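Putative signal transduction protein with CBS domains (Kribbella flavida, PDB 4NOC) is of unknown function but carries two CBS domains, modules that in other proteins often bind adenine nucleotides, which is consistent with a role in signalling. Local coordinates at residues Pro14-Gly17 against Leu18-Ala22; Ser53-Val56 against Arg57-Pro61; His107-Val111 against Leu112-Ala116; Ala115-Met118 against Ala119-Cys123; Gly136-Thr139 against Ala140-Leu144. All blocks are in the same frame, centred on the assembly; numbering follows the deposited sequence.

Contact 1: residues Pro14-Gly17 against Leu18-Ala22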
loop_
_atom_site.group_PDB
_atom_site.type_symbol
_atom_site.label_atom_id
_atom_site.label_comp_id
_atom_site.label_asym_id
_atom_site.label_seq_id
_atom_site.Cartn_x
_atom_site.Cartn_y
_atom_site.Cartn_z
ATOM N N PRO A 14 11.530 6.030 4.921
ATOM C CA PRO A 14 11.651 6.596 6.272
ATOM C C PRO A 14 11.224 5.638 7.385
ATOM O O PRO A 14 10.289 4.827 7.266
ATOM C CB PRO A 14 10.766 7.838 6.234
ATOM C CG PRO A 14 9.921 7.684 5.042
ATOM C CD PRO A 14 10.597 6.785 4.073
ATOM N N VAL A 15 11.956 5.757 8.480
ATOM C CA VAL A 15 11.868 4.860 9.611
ATOM C C VAL A 15 11.545 5.714 10.832
ATOM O O VAL A 15 12.012 6.860 10.927
ATOM C CB VAL A 15 13.240 4.150 9.778
ATOM C CG1 VAL A 15 13.427 3.601 11.155
ATOM C CG2 VAL A 15 13.405 3.057 8.715
ATOM N N VAL A 16 10.720 5.193 11.742
ATOM C CA VAL A 16 10.496 5.858 13.029
ATOM C C VAL A 16 10.563 4.858 14.178
ATOM O O VAL A 16 10.269 3.667 13.991
ATOM C CB VAL A 16 9.120 6.577 13.114
ATOM C CG1 VAL A 16 9.048 7.765 12.157
ATOM C CG2 VAL A 16 7.976 5.585 12.873
ATOM N N GLY A 17 10.943 5.341 15.362
ATOM C CA GLY A 17 11.014 4.495 16.540
ATOM C C GLY A 17 9.650 4.221 17.157
ATOM O O GLY A 17 8.750 5.066 17.138
ATOM N N LEU A 18 9.502 3.019 17.692
ATOM C CA LEU A 18 8.312 2.608 18.427
ATOM C C LEU A 18 7.935 3.599 19.545
ATOM O O LEU A 18 6.753 3.880 19.781
ATOM C CB LEU A 18 8.590 1.228 19.011
ATOM C CG LEU A 18 7.474 0.248 19.343
ATOM C CD1 LEU A 18 6.408 0.261 18.289
ATOM C CD2 LEU A 18 8.067 -1.150 19.471
ATOM N N ASP A 19 8.932 4.143 20.231
ATOM C CA ASP A 19 8.648 5.088 21.304
ATOM C C ASP A 19 8.691 6.557 20.866
ATOM O O ASP A 19 8.601 7.453 21.689
ATOM C CB ASP A 19 9.587 4.847 22.486
ATOM C CG ASP A 19 9.587 3.395 22.932
ATOM O OD1 ASP A 19 8.496 2.776 22.928
ATOM O OD2 ASP A 19 10.679 2.872 23.268
ATOM N N SER A 20 8.814 6.805 19.570
ATOM C CA SER A 20 8.845 8.182 19.091
ATOM C C SER A 20 7.441 8.816 19.000
ATOM O O SER A 20 6.414 8.129 19.052
ATOM C CB SER A 20 9.610 8.292 17.763
ATOM O OG SER A 20 8.898 7.660 16.726
ATOM N N ASP A 21 7.416 10.135 18.888
ATOM C CA ASP A 21 6.190 10.910 18.978
ATOM C C ASP A 21 5.184 10.614 17.850
ATOM O O ASP A 21 5.523 10.658 16.673
ATOM C CB ASP A 21 6.549 12.398 19.006
ATOM C CG ASP A 21 5.331 13.294 19.005
ATOM O OD1 ASP A 21 4.721 13.474 20.081
ATOM O OD2 ASP A 21 4.989 13.829 17.924
ATOM N N ALA A 22 3.940 10.321 18.224
ATOM C CA ALA A 22 2.891 10.036 17.239
ATOM C C ALA A 22 2.662 11.187 16.259
ATOM O O ALA A 22 2.596 10.958 15.048
ATOM C CB ALA A 22 1.573 9.664 17.931
#

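Contact 2: residues Ser53-Val56 against Arg57-Pro61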
loop_
_atom_site.group_PDB
_atom_site.type_symbol
_atom_site.label_atom_id
_atom_site.label_comp_id
_atom_site.label_asym_id
_atom_site.label_seq_id
_atom_site.Cartn_x
_atom_site.Cartn_y
_atom_site.Cartn_z
ATOM N N SER A 53 -3.294 4.514 6.492
ATOM C CA SER A 53 -4.673 4.093 6.697
ATOM C C SER A 53 -4.942 3.709 8.150
ATOM O O SER A 53 -6.037 3.954 8.661
ATOM C CB SER A 53 -5.052 2.954 5.740
ATOM O OG SER A 53 -4.381 1.758 6.078
ATOM N N GLN A 54 -3.936 3.153 8.827
ATOM C CA GLN A 54 -4.064 2.764 10.240
ATOM C C GLN A 54 -4.084 3.994 11.141
ATOM O O GLN A 54 -4.727 4.009 12.209
ATOM C CB GLN A 54 -2.936 1.804 10.645
ATOM C CG GLN A 54 -2.801 1.514 12.161
ATOM C CD GLN A 54 -4.027 0.841 12.784
ATOM O OE1 GLN A 54 -4.855 0.247 12.098
ATOM N NE2 GLN A 54 -4.134 0.940 14.103
ATOM N N VAL A 55 -3.399 5.039 10.692
ATOM C CA VAL A 55 -3.414 6.307 11.407
ATOM C C VAL A 55 -4.808 6.928 11.290
ATOM O O VAL A 55 -5.362 7.462 12.262
ATOM C CB VAL A 55 -2.293 7.252 10.890
ATOM C CG1 VAL A 55 -2.361 8.616 11.579
ATOM C CG2 VAL A 55 -0.932 6.605 11.131
ATOM N N VAL A 56 -5.386 6.823 10.098
ATOM C CA VAL A 56 -6.751 7.269 9.882
ATOM C C VAL A 56 -7.712 6.490 10.778
ATOM O O VAL A 56 -8.586 7.080 11.387
ATOM C CB VAL A 56 -7.169 7.143 8.410
ATOM C CG1 VAL A 56 -8.644 7.407 8.256
ATOM C CG2 VAL A 56 -6.372 8.116 7.553
ATOM N N ARG A 57 -7.533 5.175 10.872
ATOM C CA ARG A 57 -8.375 4.360 11.748
ATOM C C ARG A 57 -8.264 4.853 13.185
ATOM O O ARG A 57 -9.274 5.002 13.874
ATOM C CB ARG A 57 -8.011 2.870 11.672
ATOM C CG ARG A 57 -8.856 1.988 12.605
ATOM C CD ARG A 57 -8.826 0.503 12.217
ATOM N NE ARG A 57 -9.922 -0.251 12.842
ATOM C CZ ARG A 57 -10.851 -0.940 12.177
ATOM N NH1 ARG A 57 -10.829 -1.006 10.850
ATOM N NH2 ARG A 57 -11.805 -1.581 12.842
ATOM N N PHE A 58 -7.036 5.146 13.604
ATOM C CA PHE A 58 -6.768 5.581 14.966
ATOM C C PHE A 58 -7.448 6.895 15.285
ATOM O O PHE A 58 -7.833 7.119 16.418
ATOM C CB PHE A 58 -5.257 5.741 15.199
ATOM C CG PHE A 58 -4.908 6.256 16.587
ATOM C CD1 PHE A 58 -4.687 5.370 17.640
ATOM C CD2 PHE A 58 -4.802 7.620 16.835
ATOM C CE1 PHE A 58 -4.362 5.838 18.909
ATOM C CE2 PHE A 58 -4.492 8.099 18.110
ATOM C CZ PHE A 58 -4.272 7.209 19.147
ATOM N N LEU A 59 -7.558 7.775 14.295
ATOM C CA LEU A 59 -8.070 9.122 14.524
ATOM C C LEU A 59 -9.595 9.185 14.508
ATOM O O LEU A 59 -10.185 10.044 15.154
ATOM C CB LEU A 59 -7.484 10.114 13.513
ATOM C CG LEU A 59 -5.972 10.344 13.606
ATOM C CD1 LEU A 59 -5.441 11.073 12.383
ATOM C CD2 LEU A 59 -5.635 11.116 14.872
ATOM N N VAL A 60 -10.234 8.279 13.776
ATOM C CA VAL A 60 -11.682 8.303 13.678
ATOM C C VAL A 60 -12.319 7.382 14.714
ATOM O O VAL A 60 -12.142 6.160 14.661
ATOM C CB VAL A 60 -12.168 7.914 12.283
ATOM C CG1 VAL A 60 -13.665 8.110 12.196
ATOM C CG2 VAL A 60 -11.477 8.762 11.243
ATOM N N PRO A 61 -13.083 7.967 15.645
ATOM C CA PRO A 61 -13.677 7.168 16.721
ATOM C C PRO A 61 -14.566 6.079 16.142
ATOM O O PRO A 61 -15.036 6.199 15.011
ATOM C CB PRO A 61 -14.516 8.184 17.507
ATOM C CG PRO A 61 -14.021 9.528 17.107
ATOM C CD PRO A 61 -13.498 9.378 15.693
#

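Contact 3: residues His107-Val111 against Leu112-Ala116. With SO4 (sulfate ion), chain E.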
loop_
_atom_site.group_PDB
_atom_site.type_symbol
_atom_site.label_atom_id
_atom_site.label_comp_id
_atom_site.label_asym_id
_atom_site.label_seq_id
_atom_site.Cartn_x
_atom_site.Cartn_y
_atom_site.Cartn_z
ATOM N N HIS A 107 20.316 -8.921 2.669
ATOM C CA HIS A 107 20.839 -8.037 1.635
ATOM C C HIS A 107 21.396 -8.793 0.433
ATOM O O HIS A 107 21.312 -8.294 -0.687
ATOM C CB HIS A 107 21.921 -7.116 2.205
ATOM C CG HIS A 107 23.226 -7.808 2.447
ATOM N ND1 HIS A 107 23.443 -8.620 3.542
ATOM C CD2 HIS A 107 24.374 -7.825 1.729
ATOM C CE1 HIS A 107 24.668 -9.113 3.484
ATOM N NE2 HIS A 107 25.253 -8.648 2.394
ATOM N N ASP A 108 21.954 -9.987 0.636
ATOM C CA ASP A 108 22.473 -10.716 -0.520
ATOM C C ASP A 108 21.492 -11.675 -1.191
ATOM O O ASP A 108 21.899 -12.467 -2.049
ATOM C CB ASP A 108 23.793 -11.420 -0.227
ATOM C CG ASP A 108 23.761 -12.203 1.057
ATOM O OD1 ASP A 108 22.656 -12.411 1.607
ATOM O OD2 ASP A 108 24.848 -12.617 1.512
ATOM N N ASP A 109 20.212 -11.605 -0.823
ATOM C CA ASP A 109 19.195 -12.355 -1.551
ATOM C C ASP A 109 19.187 -11.953 -3.033
ATOM O O ASP A 109 19.400 -10.779 -3.364
ATOM C CB ASP A 109 17.807 -12.044 -1.001
ATOM C CG ASP A 109 17.474 -12.846 0.224
ATOM O OD1 ASP A 109 18.307 -13.677 0.649
ATOM O OD2 ASP A 109 16.353 -12.660 0.740
ATOM N N THR A 110 18.886 -12.905 -3.915
ATOM C CA THR A 110 18.748 -12.604 -5.346
ATOM C C THR A 110 17.384 -12.040 -5.641
ATOM O O THR A 110 16.478 -12.090 -4.802
ATOM C CB THR A 110 18.928 -13.850 -6.210
ATOM O OG1 THR A 110 17.882 -14.782 -5.905
ATOM C CG2 THR A 110 20.322 -14.504 -5.940
ATOM N N VAL A 111 17.247 -11.479 -6.835
ATOM C CA VAL A 111 15.967 -10.944 -7.303
ATOM C C VAL A 111 14.903 -12.051 -7.329
ATOM O O VAL A 111 13.760 -11.827 -6.951
ATOM C CB VAL A 111 16.107 -10.357 -8.726
ATOM C CG1 VAL A 111 14.792 -9.819 -9.206
ATOM C CG2 VAL A 111 17.127 -9.254 -8.731
ATOM N N LEU A 112 15.295 -13.247 -7.774
ATOM C CA LEU A 112 14.381 -14.385 -7.823
ATOM C C LEU A 112 13.883 -14.710 -6.417
ATOM O O LEU A 112 12.687 -14.893 -6.209
ATOM C CB LEU A 112 15.070 -15.603 -8.452
ATOM C CG LEU A 112 14.225 -16.873 -8.623
ATOM C CD1 LEU A 112 12.973 -16.582 -9.409
ATOM C CD2 LEU A 112 15.020 -17.981 -9.307
ATOM N N GLU A 113 14.800 -14.750 -5.448
ATOM C CA GLU A 113 14.409 -15.035 -4.065
ATOM C C GLU A 113 13.437 -13.998 -3.537
ATOM O O GLU A 113 12.406 -14.341 -2.947
ATOM C CB GLU A 113 15.636 -15.155 -3.163
ATOM C CG GLU A 113 16.447 -16.407 -3.485
ATOM C CD GLU A 113 17.862 -16.382 -2.933
ATOM O OE1 GLU A 113 18.339 -15.297 -2.543
ATOM O OE2 GLU A 113 18.491 -17.464 -2.886
ATOM N N VAL A 114 13.755 -12.729 -3.750
ATOM C CA VAL A 114 12.881 -11.668 -3.259
ATOM C C VAL A 114 11.519 -11.764 -3.921
ATOM O O VAL A 114 10.481 -11.591 -3.268
ATOM C CB VAL A 114 13.505 -10.273 -3.470
ATOM C CG1 VAL A 114 12.521 -9.181 -3.115
ATOM C CG2 VAL A 114 14.756 -10.149 -2.598
ATOM N N ALA A 115 11.513 -12.073 -5.213
ATOM C CA ALA A 115 10.249 -12.204 -5.931
ATOM C C ALA A 115 9.453 -13.356 -5.336
ATOM O O ALA A 115 8.233 -13.264 -5.144
ATOM C CB ALA A 115 10.499 -12.436 -7.431
ATOM N N ALA A 116 10.146 -14.449 -5.041
ATOM C CA ALA A 116 9.450 -15.646 -4.581
ATOM C C ALA A 116 8.832 -15.340 -3.237
ATOM O O ALA A 116 7.694 -15.752 -2.943
ATOM C CB ALA A 116 10.407 -16.835 -4.484
HETATM S S SO4 E . 22.459 -10.216 6.466
HETATM O O1 SO4 E . 22.168 -11.641 6.580
HETATM O O2 SO4 E . 23.895 -9.994 6.667
HETATM O O3 SO4 E . 22.026 -9.735 5.153
HETATM O O4 SO4 E . 21.727 -9.506 7.509
#

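Contact 4: residues Ala115-Met118 against Ala119-Cys123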
loop_
_atom_site.group_PDB
_atom_site.type_symbol
_atom_site.label_atom_id
_atom_site.label_comp_id
_atom_site.label_asym_id
_atom_site.label_seq_id
_atom_site.Cartn_x
_atom_site.Cartn_y
_atom_site.Cartn_z
ATOM N N ALA A 115 11.513 -12.073 -5.213
ATOM C CA ALA A 115 10.249 -12.204 -5.931
ATOM C C ALA A 115 9.453 -13.356 -5.336
ATOM O O ALA A 115 8.233 -13.264 -5.144
ATOM C CB ALA A 115 10.499 -12.436 -7.431
ATOM N N ALA A 116 10.146 -14.449 -5.041
ATOM C CA ALA A 116 9.450 -15.646 -4.581
ATOM C C ALA A 116 8.832 -15.340 -3.237
ATOM O O ALA A 116 7.694 -15.752 -2.943
ATOM C CB ALA A 116 10.407 -16.835 -4.484
ATOM N N ILE A 117 9.576 -14.597 -2.423
ATOM C CA ILE A 117 9.112 -14.251 -1.079
ATOM C C ILE A 117 7.896 -13.345 -1.157
ATOM O O ILE A 117 6.855 -13.635 -0.554
ATOM C CB ILE A 117 10.192 -13.541 -0.277
ATOM C CG1 ILE A 117 11.281 -14.539 0.126
ATOM C CG2 ILE A 117 9.579 -12.892 0.953
ATOM C CD1 ILE A 117 12.604 -13.871 0.400
HETATM N N MSE A 118 8.013 -12.262 -1.921
HETATM C CA MSE A 118 6.919 -11.300 -1.967
HETATM C C MSE A 118 5.709 -11.904 -2.661
HETATM O O MSE A 118 4.588 -11.592 -2.301
HETATM C CB MSE A 118 7.355 -9.985 -2.599
HETATM C CG MSE A 118 8.644 -9.468 -1.965
HETATM SE SE MSE A 118 9.052 -7.660 -2.615
HETATM C CE MSE A 118 7.397 -6.765 -2.062
ATOM N N ALA A 119 5.919 -12.810 -3.610
ATOM C CA ALA A 119 4.768 -13.490 -4.234
ATOM C C ALA A 119 4.070 -14.401 -3.229
ATOM O O ALA A 119 2.841 -14.393 -3.091
ATOM C CB ALA A 119 5.204 -14.290 -5.421
ATOM N N ARG A 120 4.869 -15.212 -2.546
ATOM C CA ARG A 120 4.334 -16.174 -1.595
ATOM C C ARG A 120 3.569 -15.457 -0.478
ATOM O O ARG A 120 2.440 -15.833 -0.150
ATOM C CB ARG A 120 5.478 -17.013 -1.003
ATOM C CG ARG A 120 5.058 -18.063 0.010
ATOM C CD ARG A 120 6.289 -18.693 0.694
ATOM N NE ARG A 120 5.871 -19.595 1.753
ATOM C CZ ARG A 120 5.782 -20.913 1.631
ATOM N NH1 ARG A 120 6.129 -21.510 0.493
ATOM N NH2 ARG A 120 5.362 -21.640 2.662
ATOM N N LEU A 121 4.183 -14.423 0.098
ATOM C CA LEU A 121 3.564 -13.725 1.228
ATOM C C LEU A 121 2.564 -12.669 0.772
ATOM O O LEU A 121 1.736 -12.240 1.561
ATOM C CB LEU A 121 4.620 -13.054 2.097
ATOM C CG LEU A 121 5.684 -13.938 2.739
ATOM C CD1 LEU A 121 6.580 -13.102 3.659
ATOM C CD2 LEU A 121 5.024 -15.062 3.513
ATOM N N ARG A 122 2.649 -12.246 -0.493
ATOM C CA ARG A 122 1.784 -11.171 -1.002
ATOM C C ARG A 122 1.874 -9.925 -0.127
ATOM O O ARG A 122 0.852 -9.313 0.192
ATOM C CB ARG A 122 0.315 -11.619 -1.098
ATOM C CG ARG A 122 -0.107 -12.077 -2.481
ATOM C CD ARG A 122 -1.630 -12.077 -2.662
ATOM N NE ARG A 122 -2.294 -13.095 -1.849
ATOM C CZ ARG A 122 -3.337 -13.822 -2.248
ATOM N NH1 ARG A 122 -3.865 -14.722 -1.426
ATOM N NH2 ARG A 122 -3.855 -13.658 -3.462
ATOM N N CYS A 123 3.087 -9.562 0.285
ATOM C CA CYS A 123 3.255 -8.409 1.176
ATOM C C CYS A 123 3.499 -7.159 0.344
ATOM O O CYS A 123 4.056 -7.246 -0.756
ATOM C CB CYS A 123 4.402 -8.639 2.166
ATOM S SG CYS A 123 5.857 -9.276 1.370
HETATM O O HOH W 1 4.196 -8.751 -3.245
#

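Contact 5: residues Gly136-Thr139 against Ala140-Leu144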
loop_
_atom_site.group_PDB
_atom_site.type_symbol
_atom_site.label_atom_id
_atom_site.label_comp_id
_atom_site.label_asym_id
_atom_site.label_seq_id
_atom_site.Cartn_x
_atom_site.Cartn_y
_atom_site.Cartn_z
ATOM N N GLY A 136 17.160 -0.116 3.720
ATOM C CA GLY A 136 16.101 0.362 2.848
ATOM C C GLY A 136 14.938 -0.624 2.768
ATOM O O GLY A 136 14.830 -1.539 3.603
ATOM N N ALA A 137 14.071 -0.446 1.767
ATOM C CA ALA A 137 12.927 -1.336 1.579
ATOM C C ALA A 137 12.688 -1.625 0.101
ATOM O O ALA A 137 13.191 -0.905 -0.772
ATOM C CB ALA A 137 11.679 -0.741 2.207
ATOM N N ILE A 138 11.940 -2.691 -0.168
ATOM C CA ILE A 138 11.545 -3.047 -1.524
ATOM C C ILE A 138 10.031 -3.217 -1.539
ATOM O O ILE A 138 9.500 -4.165 -0.943
ATOM C CB ILE A 138 12.179 -4.371 -1.966
ATOM C CG1 ILE A 138 13.694 -4.310 -1.852
ATOM C CG2 ILE A 138 11.786 -4.716 -3.406
ATOM C CD1 ILE A 138 14.343 -5.658 -1.974
ATOM N N THR A 139 9.332 -2.300 -2.206
ATOM C CA THR A 139 7.882 -2.395 -2.297
ATOM C C THR A 139 7.501 -3.353 -3.418
ATOM O O THR A 139 8.328 -3.691 -4.263
ATOM C CB THR A 139 7.255 -1.062 -2.654
ATOM O OG1 THR A 139 7.754 -0.657 -3.937
ATOM C CG2 THR A 139 7.611 -0.009 -1.607
ATOM N N ALA A 140 6.238 -3.758 -3.426
ATOM C CA ALA A 140 5.702 -4.582 -4.489
ATOM C C ALA A 140 5.919 -3.898 -5.856
ATOM O O ALA A 140 6.336 -4.551 -6.804
ATOM C CB ALA A 140 4.198 -4.882 -4.236
ATOM N N SER A 141 5.667 -2.591 -5.961
ATOM C CA SER A 141 5.811 -1.926 -7.267
ATOM C C SER A 141 7.285 -1.803 -7.682
ATOM O O SER A 141 7.619 -1.828 -8.865
ATOM C CB SER A 141 5.083 -0.568 -7.316
ATOM O OG SER A 141 5.740 0.436 -6.563
ATOM N N ARG A 142 8.168 -1.722 -6.701
ATOM C CA ARG A 142 9.589 -1.652 -6.988
ATOM C C ARG A 142 10.035 -2.991 -7.582
ATOM O O ARG A 142 10.797 -3.033 -8.558
ATOM C CB ARG A 142 10.386 -1.281 -5.723
ATOM C CG ARG A 142 11.899 -1.520 -5.801
ATOM C CD ARG A 142 12.585 -0.668 -6.885
ATOM N NE ARG A 142 14.050 -0.677 -6.771
ATOM C CZ ARG A 142 14.875 -0.165 -7.687
ATOM N NH1 ARG A 142 14.401 0.385 -8.808
ATOM N NH2 ARG A 142 16.184 -0.212 -7.496
ATOM N N LEU A 143 9.521 -4.078 -7.011
ATOM C CA LEU A 143 9.796 -5.402 -7.542
ATOM C C LEU A 143 9.284 -5.520 -8.990
ATOM O O LEU A 143 10.005 -5.997 -9.882
ATOM C CB LEU A 143 9.163 -6.473 -6.650
ATOM C CG LEU A 143 9.341 -7.917 -7.126
ATOM C CD1 LEU A 143 10.818 -8.213 -7.310
ATOM C CD2 LEU A 143 8.737 -8.867 -6.120
ATOM N N LEU A 144 8.065 -5.055 -9.238
ATOM C CA LEU A 144 7.538 -5.106 -10.595
ATOM C C LEU A 144 8.423 -4.293 -11.538
ATOM O O LEU A 144 8.703 -4.734 -12.642
ATOM C CB LEU A 144 6.099 -4.598 -10.665
ATOM C CG LEU A 144 5.057 -5.447 -9.947
ATOM C CD1 LEU A 144 3.716 -4.740 -9.983
ATOM C CD2 LEU A 144 4.951 -6.823 -10.582
#

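Contact 1: residues Pro14-Gly17 against Leu18-Ala22
Ser20 takes hold of the Gly17 carbonyl twice, once through its hydroxyl and once through its backbone N-H. Ser20 OG donates to Gly17 O over 2.6 Å, in the carbonyl plane and on a lone pair. The hydroxyl folds back over the chain because OG sits between its own backbone N and carbonyl carbon (chi1 68°). Ser20 N, 3.0 Å from the same Gly17 O, comes in from well above the carbonyl plane, and the two donors therefore use different regions of one oxygen. Around this clasp the atoms are closely packed: Ser20 CB lies 3.4 Å from Gly17 O, and Ser20 OG lies 3.8 Å from Val16 CB. With an alanine here the backbone bond could remain, but Gly17 O would probably lose its in-plane donor and the turn would be held less firmly. Leu18 is buried and packs on Val39 and Leu95. The loose side begins at Asp19, exposed at the corner, which pairs through OD1 with Arg92 in a salt bridge. Asp21 also leaves the turn, and its OD2 accepts from Glu24 N. These residues form a type I beta turn from Gly17 to Ser20 followed by an Asp N-cap, carrying the chain of the first CBS domain from strand 15-17 into helix 22-31.

Contact 2: residues Ser53-Val56 against Arg57-Pro61
Arg57 lies against the residues one turn earlier, and its aliphatic part does most of the touching. Its CB starts 3.5 Å from Gln54 O. CG then runs anti to the backbone N (chi1 179°), and the chain stays extended as far as NE, passing Gln54 at a slant. On the way Arg57 CD comes within 4.0 Å of Gln54 OE1, while the amide and guanidinium planes are almost parallel, 5° apart. At the tip, NH1 makes a weak hydrogen bond to Arg120 O of the second subunit, and a bound sulfate lies nearby. The Gln54 amide has its own fixed point, since NE2 donates to Leu94 O. The backbone keeps the helical pattern: Arg57 N reaches Ser53 O at 2.9 Å and Val60 N reaches Val56 O at 3.1 Å, whereas the bonds from Leu59 N are weak near the helix end. Val55 and Leu59 run abreast, with CG1 of Val55 4.0 Å from CD1 of Leu59. Helix 52-59 sets Val55 on Val26 and Leu29 of helix 22-31 and on Leu144 of the second subunit, and Val60, just past the helix end, packs on Ala115 of that subunit.

Contact 3: residues His107-Val111 against Leu112-Ala116
Two carboxylates come close: Asp109 OD1 stands 3.6 Å from Glu113 OE1, and their planes are 74° apart. What brings Glu113 there is the backbone of the intervening residue, for Thr110 N donates to Glu113 OE1 over 2.8 Å, meeting the oxygen from above the carboxylate plane. This N-H and the start of the helix probably offset part of the like-charge repulsion. The favour is returned by Glu113 N, which donates to Thr110 OG1 at 3.1 Å in a nearly straight bond (164°). A chi1 of 63° tucks the threonine hydroxyl back over the main chain, where this N-H can reach it. The reciprocal pair is a capping box, with Thr110 as N-cap of helix 111-121 in the second CBS domain. An alanine in place of Glu113 would leave Thr110 N without its carboxylate acceptor and would probably let the loop ahead of the helix move more freely. Alongside the box, Val114 CG2 packs 3.9 Å from Asp109 CB, and Val114 N binds Thr110 O. Farther back along the loop, a sulfate, probably from the crystallisation liquor, lies at the His107 ring edge; its O3 accepts from His107 N at 3.1 Å, while the very short approach to ND1 is of doubtful length. On the helix side, Leu112 packs on Leu70 of the second subunit, and Ala115 on its Val60.

Contact 4: residues Ala115-Met118 against Ala119-Cys123
Leu121 N closes onto Ile117 O at 2.9 Å in a nearly straight bond (169°), the last strong link of helix 111-121. Before it, Ala119 N pairs with Ala115 O and Arg120 N with Ala116 O in the same helical manner. The next bond is poorer: Arg122 N sits 2.7 Å from Met118 O, but at 123° it is weak; Arg122 is the first residue to leave helical backbone angles, with positive phi. A water donates both to Met118 O, at 3.0 Å, and to Cys123 O, at 2.9 Å, bridging the two carbonyls.

Apolar contacts run along the same turn. Ile117 and Leu121 extend together along the helix surface, with CG2 of Ile117 4.0 Å from CD1 of Leu121. Cys123 SG packs 4.3 Å from Met118 CB. A separate van der Waals approach is that of a methyl to a carbonyl oxygen: Met118, a selenomethionine in this crystal, bends at its last torsion (chi3 58°), which brings its CE within 3.6 Å of Cys123 O.

Further polar bonds cross to the second subunit. Arg122 NH2 bonds to Gln54 OE1 of the second subunit and Arg120 NH1 to Gln65 O of that subunit, while the backbone Ala119 O accepts from its Arg57 NH1.

Within the beta-alpha-beta unit of strand 104-106, helix 111-121 and strand 125-130, this is the C-terminal part of the helix: Leu121 and Cys123 touch Pro103, and Ala116 rests on Val64 of the second subunit.

Contact 5: residues Gly136-Thr139 against Ala140-Leu144
Thr139, with chi1 at 61°, turns its hydroxyl back toward the first turn of the helix, where OG1 accepts from Arg142 N at 3.0 Å. The same oxygen touches Arg142 CB at 3.2 Å, the two side chains crossing at about a right angle. Arg142 CG, swung opposite its backbone N (chi1 165°), lies 4.0 Å from Ile138 CG2; the bend at chi2 then turns the rest of the chain off. One residue further on, Leu143 N donates to Thr139 O at 3.0 Å. Thr139 is thus the N-cap of helix 140-147, joined directly to strand 133-139, whose short segment stands at 73° to the helix. Ile138 packs into the core on Val126, Val128 and Met118. Past the bend, the arginine tip is held by several partners: NE donates to Met9 O, and NH1 forms a salt bridge with Glu145. Ser141 OG bonds to Arg33 NE of the second subunit. In this largely buried corner one threonine supplies acceptors for two backbone N-H groups, from its hydroxyl and its carbonyl. The guanidinium charge is likely to be eased by Glu145, while the CB and CG of Arg142 lie against Thr139 and Ile138.

How the contacts relate
Along the chain the contacts follow in number order, contacts 3 and 4 overlapping at Ala115 and Ala116. Contacts 1 and 2 belong to the first CBS domain, their centres about 17 Å apart without touching: one leads from strand 15-17 towards helix 22-31, the other takes most of helix 52-59 and the residues just after it. Contacts 3, 4 and 5 cluster in the second, with centres about 10 to 11 Å apart. Contacts 3 and 4 take the start and end of helix 111-121, and contact 5 packs beside them, Leu143 on Ala115 and Met118 on Ala140. Contacts 2 to 5 all meet the second subunit, so helices of both domains take part in the dimer interface.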